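Local coordinates for protein family 88 glycosyl hydrolase (Bacteroides thetaiotaomicron, PDB 5NOA) that probably releases unsaturated uronic acid from oligosaccharides left by polysaccharide lyases, as unsaturated rhamnogalacturonyl hydrolases do, in gut Bacteroides that degrade arabinogalactan, at residues W274-L279 against E343-G348; D35-V40 against A367-V372. All coordinates share one frame; numbering follows the deposited sequence.

Contact 1 of 2, residues W274-L279 against E343-G348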
loop_
_atom_site.group_PDB
_atom_site.type_symbol
_atom_site.label_atom_id
_atom_site.label_comp_id
_atom_site.label_asym_id
_atom_site.label_seq_id
_atom_site.Cartn_x
_atom_site.Cartn_y
_atom_site.Cartn_z
ATOM N N TRP A 274 10.845 8.462 7.407
ATOM C CA TRP A 274 11.802 7.452 7.039
ATOM C C TRP A 274 12.483 7.878 5.751
ATOM O O TRP A 274 11.830 8.326 4.828
ATOM C CB TRP A 274 11.139 6.105 6.850
ATOM C CG TRP A 274 10.765 5.432 8.139
ATOM C CD1 TRP A 274 11.414 4.402 8.719
ATOM C CD2 TRP A 274 9.614 5.692 8.958
ATOM N NE1 TRP A 274 10.755 3.997 9.853
ATOM C CE2 TRP A 274 9.640 4.762 10.007
ATOM C CE3 TRP A 274 8.555 6.584 8.891
ATOM C CZ2 TRP A 274 8.669 4.731 10.980
ATOM C CZ3 TRP A 274 7.583 6.542 9.862
ATOM C CH2 TRP A 274 7.641 5.613 10.867
ATOM N N THR A 275 13.787 7.714 5.707
ATOM C CA THR A 275 14.563 8.037 4.522
ATOM C C THR A 275 14.440 6.934 3.489
ATOM O O THR A 275 14.144 5.764 3.817
ATOM C CB THR A 275 16.036 8.311 4.885
ATOM O OG1 THR A 275 16.536 7.262 5.708
ATOM C CG2 THR A 275 16.184 9.603 5.631
ATOM N N ARG A 276 14.684 7.316 2.244
ATOM C CA ARG A 276 14.564 6.402 1.127
ATOM C C ARG A 276 15.318 5.093 1.328
ATOM O O ARG A 276 14.784 4.026 0.983
ATOM C CB ARG A 276 14.977 7.121 -0.174
ATOM C CG ARG A 276 13.948 8.123 -0.662
ATOM C CD ARG A 276 14.478 9.040 -1.725
ATOM N NE ARG A 276 15.326 10.053 -1.117
ATOM C CZ ARG A 276 16.092 10.896 -1.804
ATOM N NH1 ARG A 276 16.135 10.843 -3.138
ATOM N NH2 ARG A 276 16.799 11.797 -1.181
ATOM N N SER A 277 16.548 5.130 1.865
ATOM C CA SER A 277 17.252 3.934 2.388
ATOM C C SER A 277 17.036 3.971 3.900
ATOM O O SER A 277 17.557 4.851 4.598
ATOM C CB SER A 277 18.733 3.954 2.036
ATOM O OG SER A 277 19.366 2.735 2.357
ATOM N N MET A 278 16.215 3.070 4.401
ATOM C CA MET A 278 15.681 3.214 5.772
ATOM C C MET A 278 16.757 3.252 6.835
ATOM O O MET A 278 16.584 3.939 7.836
ATOM C CB MET A 278 14.749 2.041 6.071
ATOM C CG MET A 278 13.490 2.052 5.239
ATOM S SD MET A 278 12.496 0.523 5.375
ATOM C CE MET A 278 11.924 0.635 7.082
ATOM N N LEU A 279 17.843 2.488 6.622
ATOM C CA LEU A 279 18.912 2.351 7.609
ATOM C C LEU A 279 20.116 3.235 7.306
ATOM O O LEU A 279 21.108 3.138 7.999
ATOM C CB LEU A 279 19.352 0.896 7.727
ATOM C CG LEU A 279 18.267 -0.121 8.016
ATOM C CD1 LEU A 279 18.870 -1.504 8.187
ATOM C CD2 LEU A 279 17.434 0.210 9.217
ATOM N N GLU A 343 12.769 8.846 -10.517
ATOM C CA GLU A 343 13.879 9.501 -9.847
ATOM C C GLU A 343 15.284 9.022 -10.279
ATOM O O GLU A 343 15.530 7.840 -10.413
ATOM C CB GLU A 343 13.727 9.265 -8.346
ATOM C CG GLU A 343 14.800 9.895 -7.493
ATOM C CD GLU A 343 14.776 9.351 -6.075
ATOM O OE1 GLU A 343 15.208 8.184 -5.838
ATOM O OE2 GLU A 343 14.335 10.075 -5.217
ATOM N N LYS A 344 16.159 9.991 -10.469
ATOM C CA LYS A 344 17.603 9.850 -10.579
ATOM C C LYS A 344 18.123 10.567 -9.338
ATOM O O LYS A 344 17.738 11.717 -9.116
ATOM C CB LYS A 344 18.132 10.572 -11.830
ATOM C CG LYS A 344 17.677 9.951 -13.139
ATOM C CD LYS A 344 17.285 11.009 -14.159
ATOM C CE LYS A 344 16.915 10.386 -15.487
ATOM N NZ LYS A 344 15.924 11.255 -16.160
ATOM N N ALA A 345 18.946 9.916 -8.509
ATOM C CA ALA A 345 19.452 10.603 -7.318
ATOM C C ALA A 345 20.773 10.028 -6.883
ATOM O O ALA A 345 21.042 8.847 -7.030
ATOM C CB ALA A 345 18.454 10.527 -6.184
ATOM N N ILE A 346 21.574 10.907 -6.300
ATOM C CA ILE A 346 22.859 10.564 -5.723
ATOM C C ILE A 346 22.918 11.145 -4.315
ATOM O O ILE A 346 22.166 12.058 -3.967
ATOM C CB ILE A 346 24.025 11.086 -6.586
ATOM C CG1 ILE A 346 23.958 12.593 -6.781
ATOM C CG2 ILE A 346 24.050 10.365 -7.939
ATOM C CD1 ILE A 346 25.205 13.195 -7.382
ATOM N N PRO A 347 23.852 10.669 -3.501
ATOM C CA PRO A 347 23.985 11.217 -2.150
ATOM C C PRO A 347 24.170 12.727 -2.153
ATOM O O PRO A 347 24.807 13.279 -3.058
ATOM C CB PRO A 347 25.184 10.484 -1.607
ATOM C CG PRO A 347 25.164 9.183 -2.311
ATOM C CD PRO A 347 24.649 9.458 -3.686
ATOM N N GLY A 348 23.558 13.387 -1.160
ATOM C CA GLY A 348 23.582 14.822 -1.043
ATOM C C GLY A 348 22.295 15.453 -1.514
ATOM O O GLY A 348 22.038 16.586 -1.189
#

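Contact 2 of 2, residues D35-V40 against A367-V372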
loop_
_atom_site.group_PDB
_atom_site.type_symbol
_atom_site.label_atom_id
_atom_site.label_comp_id
_atom_site.label_asym_id
_atom_site.label_seq_id
_atom_site.Cartn_x
_atom_site.Cartn_y
_atom_site.Cartn_z
ATOM N N ASP A 35 -11.001 17.364 7.846
ATOM C CA ASP A 35 -10.880 18.518 6.958
ATOM C C ASP A 35 -9.643 18.383 6.035
ATOM O O ASP A 35 -9.716 18.732 4.850
ATOM C CB ASP A 35 -10.811 19.826 7.761
ATOM C CG ASP A 35 -12.105 20.214 8.423
ATOM O OD1 ASP A 35 -13.169 19.695 8.054
ATOM O OD2 ASP A 35 -12.037 21.070 9.335
ATOM N N ILE A 36 -8.550 17.872 6.561
ATOM C CA ILE A 36 -7.366 17.628 5.737
ATOM C C ILE A 36 -7.658 16.586 4.649
ATOM O O ILE A 36 -7.292 16.778 3.487
ATOM C CB ILE A 36 -6.181 17.197 6.625
ATOM C CG1 ILE A 36 -5.648 18.389 7.400
ATOM C CG2 ILE A 36 -5.094 16.533 5.807
ATOM C CD1 ILE A 36 -4.676 18.064 8.531
ATOM N N ILE A 37 -8.328 15.503 5.014
ATOM C CA ILE A 37 -8.689 14.485 4.034
ATOM C C ILE A 37 -9.484 15.078 2.865
ATOM O O ILE A 37 -9.163 14.830 1.712
ATOM C CB ILE A 37 -9.484 13.339 4.701
ATOM C CG1 ILE A 37 -8.543 12.514 5.578
ATOM C CG2 ILE A 37 -10.169 12.423 3.697
ATOM C CD1 ILE A 37 -9.234 11.637 6.607
ATOM N N HIS A 38 -10.488 15.905 3.170
ATOM C CA HIS A 38 -11.265 16.506 2.107
ATOM C C HIS A 38 -10.444 17.502 1.274
ATOM O O HIS A 38 -10.587 17.583 0.053
ATOM C CB HIS A 38 -12.524 17.153 2.669
ATOM C CG HIS A 38 -13.485 16.155 3.195
ATOM N ND1 HIS A 38 -13.860 15.047 2.458
ATOM C CD2 HIS A 38 -14.175 16.097 4.354
ATOM C CE1 HIS A 38 -14.727 14.339 3.171
ATOM N NE2 HIS A 38 -14.950 14.966 4.313
ATOM N N LYS A 39 -9.549 18.244 1.922
ATOM C CA LYS A 39 -8.699 19.190 1.198
ATOM C C LYS A 39 -7.775 18.444 0.211
ATOM O O LYS A 39 -7.626 18.825 -0.931
ATOM C CB LYS A 39 -7.890 20.014 2.187
ATOM C CG LYS A 39 -7.077 21.139 1.579
ATOM C CD LYS A 39 -6.325 21.921 2.656
ATOM C CE LYS A 39 -5.389 21.048 3.519
ATOM N NZ LYS A 39 -4.088 21.666 3.936
ATOM N N VAL A 40 -7.172 17.373 0.683
ATOM C CA VAL A 40 -6.244 16.574 -0.092
ATOM C C VAL A 40 -6.950 15.854 -1.238
ATOM O O VAL A 40 -6.488 15.858 -2.381
ATOM C CB VAL A 40 -5.515 15.580 0.841
ATOM C CG1 VAL A 40 -4.754 14.519 0.088
ATOM C CG2 VAL A 40 -4.573 16.360 1.757
ATOM N N ALA A 367 -3.142 6.889 5.723
ATOM C CA ALA A 367 -2.622 7.340 7.021
ATOM C C ALA A 367 -3.603 8.257 7.721
ATOM O O ALA A 367 -3.856 8.108 8.919
ATOM C CB ALA A 367 -1.312 8.021 6.818
ATOM N N ALA A 368 -4.146 9.219 6.986
ATOM C CA ALA A 368 -5.071 10.187 7.585
ATOM C C ALA A 368 -6.357 9.532 8.053
ATOM O O ALA A 368 -6.866 9.843 9.140
ATOM C CB ALA A 368 -5.354 11.303 6.607
ATOM N N CYS A 369 -6.904 8.626 7.243
ATOM C CA CYS A 369 -8.144 7.985 7.624
ATOM C C CYS A 369 -7.945 7.186 8.909
ATOM O O CYS A 369 -8.827 7.173 9.787
ATOM C CB CYS A 369 -8.665 7.108 6.509
ATOM S SG CYS A 369 -9.331 8.004 5.073
ATOM N N GLU A 370 -6.852 6.447 8.981
ATOM C CA GLU A 370 -6.604 5.640 10.167
ATOM C C GLU A 370 -6.364 6.513 11.397
ATOM O O GLU A 370 -6.751 6.123 12.504
ATOM C CB GLU A 370 -5.471 4.647 9.940
ATOM C CG GLU A 370 -5.482 3.508 10.932
ATOM C CD GLU A 370 -6.736 2.644 10.882
ATOM O OE1 GLU A 370 -7.407 2.513 9.814
ATOM O OE2 GLU A 370 -7.083 2.086 11.925
ATOM N N ARG A 371 -5.784 7.686 11.196
ATOM C CA ARG A 371 -5.646 8.620 12.302
ATOM C C ARG A 371 -6.982 9.087 12.834
ATOM O O ARG A 371 -7.156 9.195 14.044
ATOM C CB ARG A 371 -4.817 9.830 11.890
ATOM C CG ARG A 371 -4.633 10.770 13.063
ATOM C CD ARG A 371 -3.505 11.699 12.897
ATOM N NE ARG A 371 -3.238 12.452 14.112
ATOM C CZ ARG A 371 -2.550 12.007 15.163
ATOM N NH1 ARG A 371 -2.012 10.818 15.209
ATOM N NH2 ARG A 371 -2.386 12.812 16.197
ATOM N N VAL A 372 -7.930 9.390 11.946
ATOM C CA VAL A 372 -9.271 9.761 12.406
ATOM C C VAL A 372 -9.856 8.674 13.287
ATOM O O VAL A 372 -10.427 8.965 14.349
ATOM C CB VAL A 372 -10.195 10.072 11.216
ATOM C CG1 VAL A 372 -11.647 10.230 11.668
ATOM C CG2 VAL A 372 -9.740 11.302 10.498
#

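Contact 1 of 2, residues W274-L279 against E343-G348
Glu-343 meets the guanidinium of Arg-276 at its edge, with the carboxylate carbon CD close to the plane of the arginine group, while the methyl of Ala-345 approaches obliquely. The two flat groups are not coplanar: their planes stand 62° apart, and a single pair of atoms carries the salt bridge, Arg-276 NH1 reaching Glu-343 OE2 at 2.9 Å. This hydrogen bond is bent, with an angle of 139° at the hydrogen, and the nitrogen reaches OE2 from well above the carboxylate plane. Arg-276 CD lies 3.6 Å from the same Glu-343 OE2, and the bend at chi3 (-77°) turns the guanidinium beyond CD, so that both CD and NH1 lie beside this oxygen, whereas the glutamate extends beyond CG to meet them. Ala-345 CB, 3.8 Å from Arg-276 NH1, adds an apolar touch beside the charged pair. The outer ends of both groups have further partners: Arg-276 NH2 donates to the carbonyl oxygens of Pro-285 and Gln-349, and Glu-343 OE1 is bonded by Gln-339 NE2. At the root of the arginine, Thr-275 OG1 bonds Ser-277 O at 2.8 Å and spans the turn from which the side chain leaves. Were Arg-276 an alanine, Glu-343 OE2 would probably lose its charged mate, and the carbonyls of Pro-285 and Gln-349 this donor. The arrangement is a salt bridge between two loops that connect helices of the six-hairpin alpha/alpha barrel expected of family 88, one preceding helix 289-304 and the other preceding helix 358-377.

Contact 2 of 2, residues D35-V40 against A367-V372
Ile-37 is the bump of this contact, and Ala-368, Cys-369 and Val-372 line the hollow that receives it. Helices 29-47 and 358-377 run nearly antiparallel here, the segment axes making 159° and approaching to 10.0 Å, and the backbones lie closest where Ile-37 faces Ala-368, their CA atoms 6.6 Å apart. Since alanine carries nothing beyond CB, the floor of the hollow is low, and the isoleucine settles onto it with CG1 only 3.6 Å from Ala-368 CB. The branch that does the work is set by the first torsion: CG1 stands anti to the carbonyl carbon (chi1 -72°) and carries CD1 across to the other helix. CD1 then comes down beside the peptide that joins Ala-368 to Cys-369, its distance to Cys-369 N being 3.9 Å. The walls of the hollow close on this same methyl. Cys-369 contributes its sulfur, SG lying 3.9 Å from Ile-37 CD1. One turn further along from Ala-368, Val-372 offers its CG2 methyl, again 3.9 Å from Ile-37 CD1.

Leu-365, a turn before Ala-368, also touches Ile-37, which places the isoleucine among residues spaced as in knobs-into-holes packing. Leu-71 of helix 56-72 touches both Ile-37 and Cys-369, and a third helix thus borders the site. Val-40, a turn beyond Ile-37, continues the packing between the two helices against Phe-364 and Leu-365.

No hydrogen bond or salt bridge passes between the two segments. What joins them is a buried set of methyls, methylenes and one sulfur, and the fit therefore rests on shape and van der Waals contact rather than on directional bonds.

In the fold
From the N terminus, the chain first enters helix 29-47, whose residues 35-40 wait some 327 positions for their partner in helix 358-377. Contact 2 therefore closes almost the whole modelled chain into one large loop, joining the first helix to the last. Contact 1 is nested within that loop: residues 274-279 and 343-348 close a shorter one that contains helices 289-304 and 310-328, and its second end precedes the last helix. The centres are 27 Å apart and the nearest atoms about 10 Å, without touching. One contact thus pairs helices through their sides, whereas the other ties connecting loops to each other.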